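Local coordinates for protein-tyrosine-phosphatase (Vibrio vulnificus, PDB 7DHF) that probably removes phosphate from phosphotyrosine residues of proteins, as a low-molecular-weight protein tyrosine phosphatase linked to capsular polysaccharide, at residues Arg18-Glu23 with Glu68-Gln73; Glu58-Asn63 with His133-Ile138. The protein carries 1 engineered substitution. One frame throughout, in Å; residues are numbered along the deposited sequence.

Contact 1: residues Arg18-Glu23 with Glu68-Gln73; sequences RSPTGE and ENHQSQ. With PO4 (phosphate ion), chain E.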
loop_
_atom_site.group_PDB
_atom_site.type_symbol
_atom_site.label_atom_id
_atom_site.label_comp_id
_atom_site.label_asym_id
_atom_site.label_seq_id
_atom_site.Cartn_x
_atom_site.Cartn_y
_atom_site.Cartn_z
ATOM N N ARG A 18 2.146 0.382 5.972
ATOM C CA ARG A 18 2.239 -0.635 4.925
ATOM C C ARG A 18 2.053 -0.031 3.541
ATOM O O ARG A 18 2.800 -0.350 2.609
ATOM C CB ARG A 18 1.180 -1.713 5.139
ATOM C CG ARG A 18 1.349 -2.541 6.388
ATOM C CD ARG A 18 0.060 -3.265 6.707
ATOM N NE ARG A 18 -0.998 -2.316 7.041
ATOM C CZ ARG A 18 -2.250 -2.655 7.321
ATOM N NH1 ARG A 18 -2.615 -3.931 7.307
ATOM N NH2 ARG A 18 -3.137 -1.716 7.615
ATOM N N SER A 19 1.035 0.808 3.371
ATOM C CA SER A 19 0.695 1.230 2.020
ATOM C C SER A 19 1.742 2.169 1.421
ATOM O O SER A 19 2.061 2.025 0.234
ATOM C CB SER A 19 -0.736 1.777 1.925
ATOM O OG SER A 19 -1.006 2.779 2.880
ATOM N N PRO A 20 2.331 3.114 2.172
ATOM C CA PRO A 20 3.463 3.854 1.586
ATOM C C PRO A 20 4.665 2.969 1.310
ATOM O O PRO A 20 5.361 3.169 0.308
ATOM C CB PRO A 20 3.764 4.947 2.622
ATOM C CG PRO A 20 3.176 4.464 3.881
ATOM C CD PRO A 20 1.966 3.658 3.493
ATOM N N THR A 21 4.936 1.996 2.181
ATOM C CA THR A 21 6.038 1.072 1.929
ATOM C C THR A 21 5.794 0.283 0.649
ATOM O O THR A 21 6.667 0.202 -0.221
ATOM C CB THR A 21 6.225 0.137 3.126
ATOM O OG1 THR A 21 6.552 0.903 4.294
ATOM C CG2 THR A 21 7.346 -0.866 2.865
ATOM N N GLY A 22 4.599 -0.296 0.514
ATOM C CA GLY A 22 4.278 -1.037 -0.694
ATOM C C GLY A 22 4.326 -0.172 -1.939
ATOM O O GLY A 22 4.782 -0.615 -2.995
ATOM N N GLU A 23 3.848 1.071 -1.833
ATOM C CA GLU A 23 3.953 2.010 -2.947
ATOM C C GLU A 23 5.390 2.123 -3.435
ATOM O O GLU A 23 5.669 1.988 -4.630
ATOM C CB GLU A 23 3.440 3.389 -2.520
ATOM C CG GLU A 23 3.665 4.497 -3.560
ATOM C CD GLU A 23 3.530 5.892 -2.984
ATOM O OE1 GLU A 23 2.637 6.111 -2.142
ATOM O OE2 GLU A 23 4.328 6.773 -3.376
ATOM N N GLU A 68 10.707 8.566 1.947
ATOM C CA GLU A 68 10.658 9.953 2.368
ATOM C C GLU A 68 9.667 10.721 1.499
ATOM O O GLU A 68 9.265 10.273 0.421
ATOM C CB GLU A 68 12.042 10.589 2.241
ATOM C CG GLU A 68 13.074 10.036 3.215
ATOM C CD GLU A 68 12.913 10.589 4.617
ATOM O OE1 GLU A 68 12.063 11.482 4.815
ATOM O OE2 GLU A 68 13.641 10.133 5.523
ATOM N N ASN A 69 9.263 11.888 1.991
ATOM C CA ASN A 69 8.414 12.798 1.230
ATOM C C ASN A 69 7.075 12.162 0.878
ATOM O O ASN A 69 6.501 12.439 -0.177
ATOM C CB ASN A 69 9.133 13.307 -0.021
ATOM C CG ASN A 69 10.500 13.874 0.293
ATOM O OD1 ASN A 69 11.508 13.468 -0.290
ATOM N ND2 ASN A 69 10.546 14.804 1.234
ATOM N N HIS A 70 6.576 11.302 1.757
ATOM C CA HIS A 70 5.240 10.753 1.621
ATOM C C HIS A 70 4.255 11.612 2.400
ATOM O O HIS A 70 4.588 12.182 3.443
ATOM C CB HIS A 70 5.195 9.326 2.166
ATOM C CG HIS A 70 3.818 8.747 2.215
ATOM N ND1 HIS A 70 3.131 8.369 1.082
ATOM C CD2 HIS A 70 2.990 8.501 3.258
ATOM C CE1 HIS A 70 1.942 7.908 1.425
ATOM N NE2 HIS A 70 1.832 7.976 2.740
ATOM N N GLN A 71 3.035 11.711 1.877
ATOM C CA GLN A 71 1.936 12.377 2.564
ATOM C C GLN A 71 0.729 11.454 2.536
ATOM O O GLN A 71 0.232 11.111 1.458
ATOM C CB GLN A 71 1.594 13.707 1.892
ATOM C CG GLN A 71 2.688 14.752 1.974
ATOM C CD GLN A 71 2.332 16.013 1.215
ATOM O OE1 GLN A 71 2.047 15.969 0.018
ATOM N NE2 GLN A 71 2.331 17.142 1.909
ATOM N N SER A 72 0.261 11.055 3.715
ATOM C CA SER A 72 -0.919 10.205 3.806
ATOM C C SER A 72 -2.122 10.894 3.170
ATOM O O SER A 72 -2.342 12.094 3.357
ATOM C CB SER A 72 -1.219 9.903 5.272
ATOM O OG SER A 72 -2.468 9.250 5.418
ATOM N N GLN A 73 -2.900 10.127 2.405
ATOM C CA GLN A 73 -4.108 10.648 1.781
ATOM C C GLN A 73 -5.252 9.657 1.952
ATOM O O GLN A 73 -5.046 8.449 2.095
ATOM C CB GLN A 73 -3.907 10.970 0.292
ATOM C CG GLN A 73 -3.899 9.764 -0.636
ATOM C CD GLN A 73 -3.759 10.166 -2.088
ATOM O OE1 GLN A 73 -4.328 11.168 -2.524
ATOM N NE2 GLN A 73 -2.991 9.394 -2.845
HETATM P P PO4 E . -1.187 1.516 6.750
HETATM O O1 PO4 E . -0.782 2.699 7.606
HETATM O O2 PO4 E . -0.300 0.350 7.115
HETATM O O3 PO4 E . -0.969 1.907 5.308
HETATM O O4 PO4 E . -2.636 1.183 7.023
HETATM O O HOH W 1 4.100 8.872 -1.451
#
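Pro20 lays its CB squarely over the imidazole of His70, 3.5 Å from the ring centroid and 6° off the ring normal, a CH-pi contact with the CH group above the middle of the face. CG of the same proline reaches further across toward the NE2 side. This is the tightly packed part of the contact, and both residues are buried. His70 holds CG anti to its backbone N (chi1 173°), which carries the ring from the loop to the first turn of helix 18-29; there its NE2 is hydrogen-bonded to the carbonyl of Asn15.

That turn closes the phosphate-binding P-loop of the low-molecular-weight phosphatases, in which the predicted nucleophile position is occupied here by an engineered Ala12. A phosphate ion, probably from the crystallisation liquor, fills the loop. Arg18, predicted to belong to the active site, grips it with backbone and side chain: its N and NE both donate to O2, the NE bond being 2.8 Å and almost straight at 178°, while NH2 reaches O4 at 3.0 Å. Ser19 adds two bonds to O3, from its N and, at 2.6 Å, from OG. Beyond Arg18, Glu90 forms a salt bridge with NH1 and probably helps to fix the guanidinium.

Toward the ND1 edge the contact is looser and is bridged by water. Glu23, only partly buried, keeps OE1 4.0 Å from His70 ND1, its carboxylate turned well out of the ring plane. A water at the ring edge spans the gap, 2.8 Å from His70 ND1 and donating to Glu23 OE2 at 2.9 Å, while Ser37 hydrogen-bonds OE1.

Contact 2: residues Glu58-Asn63 with His133-Ile138; sequences EVAKEN and HAYQLI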
loop_
_atom_site.group_PDB
_atom_site.type_symbol
_atom_site.label_atom_id
_atom_site.label_comp_id
_atom_site.label_asym_id
_atom_site.label_seq_id
_atom_site.Cartn_x
_atom_site.Cartn_y
_atom_site.Cartn_z
ATOM N N GLU A 58 12.772 3.945 8.068
ATOM C CA GLU A 58 14.091 3.420 8.406
ATOM C C GLU A 58 14.278 2.013 7.848
ATOM O O GLU A 58 15.307 1.708 7.234
ATOM C CB GLU A 58 14.261 3.430 9.925
ATOM C CG GLU A 58 15.581 2.880 10.436
ATOM C CD GLU A 58 16.671 3.936 10.452
ATOM O OE1 GLU A 58 16.706 4.771 9.523
ATOM O OE2 GLU A 58 17.480 3.944 11.401
ATOM N N VAL A 59 13.298 1.133 8.069
ATOM C CA VAL A 59 13.410 -0.241 7.584
ATOM C C VAL A 59 13.538 -0.263 6.067
ATOM O O VAL A 59 14.347 -1.012 5.508
ATOM C CB VAL A 59 12.222 -1.088 8.083
ATOM C CG1 VAL A 59 12.182 -2.440 7.387
ATOM C CG2 VAL A 59 12.309 -1.279 9.591
ATOM N N ALA A 60 12.739 0.551 5.375
ATOM C CA ALA A 60 12.844 0.610 3.921
ATOM C C ALA A 60 14.204 1.149 3.496
ATOM O O ALA A 60 14.815 0.640 2.549
ATOM C CB ALA A 60 11.719 1.472 3.351
ATOM N N LYS A 61 14.701 2.171 4.196
ATOM C CA LYS A 61 15.993 2.755 3.852
ATOM C C LYS A 61 17.110 1.726 3.972
ATOM O O LYS A 61 18.048 1.720 3.165
ATOM C CB LYS A 61 16.265 3.963 4.751
ATOM C CG LYS A 61 17.551 4.707 4.438
ATOM C CD LYS A 61 17.695 5.927 5.335
ATOM C CE LYS A 61 18.982 6.686 5.059
ATOM N NZ LYS A 61 19.103 7.894 5.920
ATOM N N GLU A 62 17.030 0.849 4.975
ATOM C CA GLU A 62 18.018 -0.213 5.122
ATOM C C GLU A 62 17.993 -1.183 3.950
ATOM O O GLU A 62 18.935 -1.965 3.785
ATOM C CB GLU A 62 17.772 -0.966 6.429
ATOM C CG GLU A 62 18.022 -0.121 7.668
ATOM C CD GLU A 62 17.620 -0.821 8.950
ATOM O OE1 GLU A 62 17.075 -1.941 8.873
ATOM O OE2 GLU A 62 17.848 -0.246 10.035
ATOM N N ASN A 63 16.931 -1.156 3.141
ATOM C CA ASN A 63 16.833 -1.969 1.936
ATOM C C ASN A 63 16.888 -1.119 0.670
ATOM O O ASN A 63 16.512 -1.590 -0.407
ATOM C CB ASN A 63 15.555 -2.807 1.973
ATOM C CG ASN A 63 15.575 -3.840 3.080
ATOM O OD1 ASN A 63 16.074 -4.949 2.897
ATOM N ND2 ASN A 63 15.028 -3.483 4.236
ATOM N N HIS A 133 8.987 -7.441 9.769
ATOM C CA HIS A 133 8.094 -8.482 9.269
ATOM C C HIS A 133 7.207 -7.947 8.153
ATOM O O HIS A 133 7.038 -8.591 7.111
ATOM C CB HIS A 133 7.244 -9.026 10.418
ATOM C CG HIS A 133 6.208 -10.017 9.989
ATOM N ND1 HIS A 133 6.528 -11.264 9.494
ATOM C CD2 HIS A 133 4.855 -9.949 9.986
ATOM C CE1 HIS A 133 5.418 -11.918 9.203
ATOM N NE2 HIS A 133 4.389 -11.143 9.492
ATOM N N ALA A 134 6.623 -6.763 8.358
ATOM C CA ALA A 134 5.784 -6.170 7.324
ATOM C C ALA A 134 6.581 -5.918 6.053
ATOM O O ALA A 134 6.114 -6.224 4.949
ATOM C CB ALA A 134 5.159 -4.871 7.834
ATOM N N TYR A 135 7.794 -5.372 6.186
ATOM C CA TYR A 135 8.603 -5.112 5.001
ATOM C C TYR A 135 8.913 -6.404 4.258
ATOM O O TYR A 135 8.863 -6.445 3.024
ATOM C CB TYR A 135 9.899 -4.379 5.360
ATOM C CG TYR A 135 10.623 -3.927 4.117
ATOM C CD1 TYR A 135 10.400 -2.665 3.588
ATOM C CD2 TYR A 135 11.482 -4.781 3.436
ATOM C CE1 TYR A 135 11.027 -2.254 2.434
ATOM C CE2 TYR A 135 12.115 -4.378 2.276
ATOM C CZ TYR A 135 11.884 -3.112 1.780
ATOM O OH TYR A 135 12.505 -2.696 0.626
ATOM N N GLN A 136 9.238 -7.468 4.994
ATOM C CA GLN A 136 9.549 -8.742 4.354
ATOM C C GLN A 136 8.387 -9.224 3.494
ATOM O O GLN A 136 8.574 -9.599 2.331
ATOM C CB GLN A 136 9.893 -9.785 5.417
ATOM C CG GLN A 136 10.271 -11.145 4.848
ATOM C CD GLN A 136 11.577 -11.111 4.082
ATOM O OE1 GLN A 136 12.475 -10.334 4.405
ATOM N NE2 GLN A 136 11.689 -11.953 3.064
ATOM N N LEU A 137 7.177 -9.236 4.058
ATOM C CA LEU A 137 6.015 -9.678 3.295
ATOM C C LEU A 137 5.751 -8.755 2.115
ATOM O O LEU A 137 5.448 -9.218 1.011
ATOM C CB LEU A 137 4.786 -9.761 4.198
ATOM C CG LEU A 137 4.829 -10.808 5.314
ATOM C CD1 LEU A 137 3.577 -10.712 6.172
ATOM C CD2 LEU A 137 4.985 -12.217 4.758
ATOM N N ILE A 138 5.849 -7.442 2.330
ATOM C CA ILE A 138 5.627 -6.493 1.243
ATOM C C ILE A 138 6.639 -6.721 0.130
ATOM O O ILE A 138 6.290 -6.722 -1.057
ATOM C CB ILE A 138 5.666 -5.051 1.784
ATOM C CG1 ILE A 138 4.441 -4.793 2.664
ATOM C CG2 ILE A 138 5.742 -4.038 0.644
ATOM C CD1 ILE A 138 4.495 -3.497 3.447
#
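With CG anti to the backbone N (chi1 -171°), Tyr135 projects its ring from helix 128-146 toward residues 58-63, while Asn63 turns CG anti to its own carbonyl carbon (chi1 -66°) and brings its amide over one face of that ring. The two flat groups lie nearly parallel, their planes 15° apart. ND2 sits 3.6 Å above the ring plane, displaced toward the rim on the CE2 side, and the amide thus lies nearly flat over the rim of the face. Asn63 CB lies farther along the tyrosine, 3.3 Å from the phenolic OH.

The amide is held in place from its own segment: ND2 donates to Val59 O at 2.9 Å, with the acceptor close to the amide plane. This bond ties Asn63 back to the carbonyl of Val59, four residues earlier, and fixes which way the amide faces.

Two apolar residues complete the contact nearer the root of the tyrosine and beside CE1, on the same side of the ring as the amide. Val59 runs antiparallel alongside Tyr135, with Val59 CG1 3.6 Å from Tyr135 CB. Ala60 approaches the ring obliquely, its CA lying 3.7 Å from Tyr135 CE1 and the methyl CB slightly farther off. Tyr135, Val59 and Ala60 are buried, whereas Asn63 is exposed, so the amide covers the outer end of an otherwise apolar contact.

Beyond the two segments, Val65 also touches Tyr135, and Val59 packs on Phe131 one turn earlier in helix 128-146. Val25 of helix 18-29 meets the same tyrosine, which thus stands between helix 54-61 and the helix that follows the phosphate-binding loop.

From the N terminus, strand 7-12 leads through the phosphate-binding loop into helix 18-29, where contact 1 begins. The chain then passes strand 34-39 and reaches helix 54-61, the start of contact 2, before residues 68-73 return to the first turn of helix 18-29 and close contact 1. Contact 2 closes last, when helix 128-146 comes back to residues 58-63. The two closures therefore cross rather than nest. They also meet directly: Thr21 CG2 lies 3.6 Å from Tyr135 CD1, and Gly22 CA packs against Ile138 CG2. Helix 18-29 is thus joined to both the 68-73 loop and the C-terminal helix, which in turn holds helix 54-61.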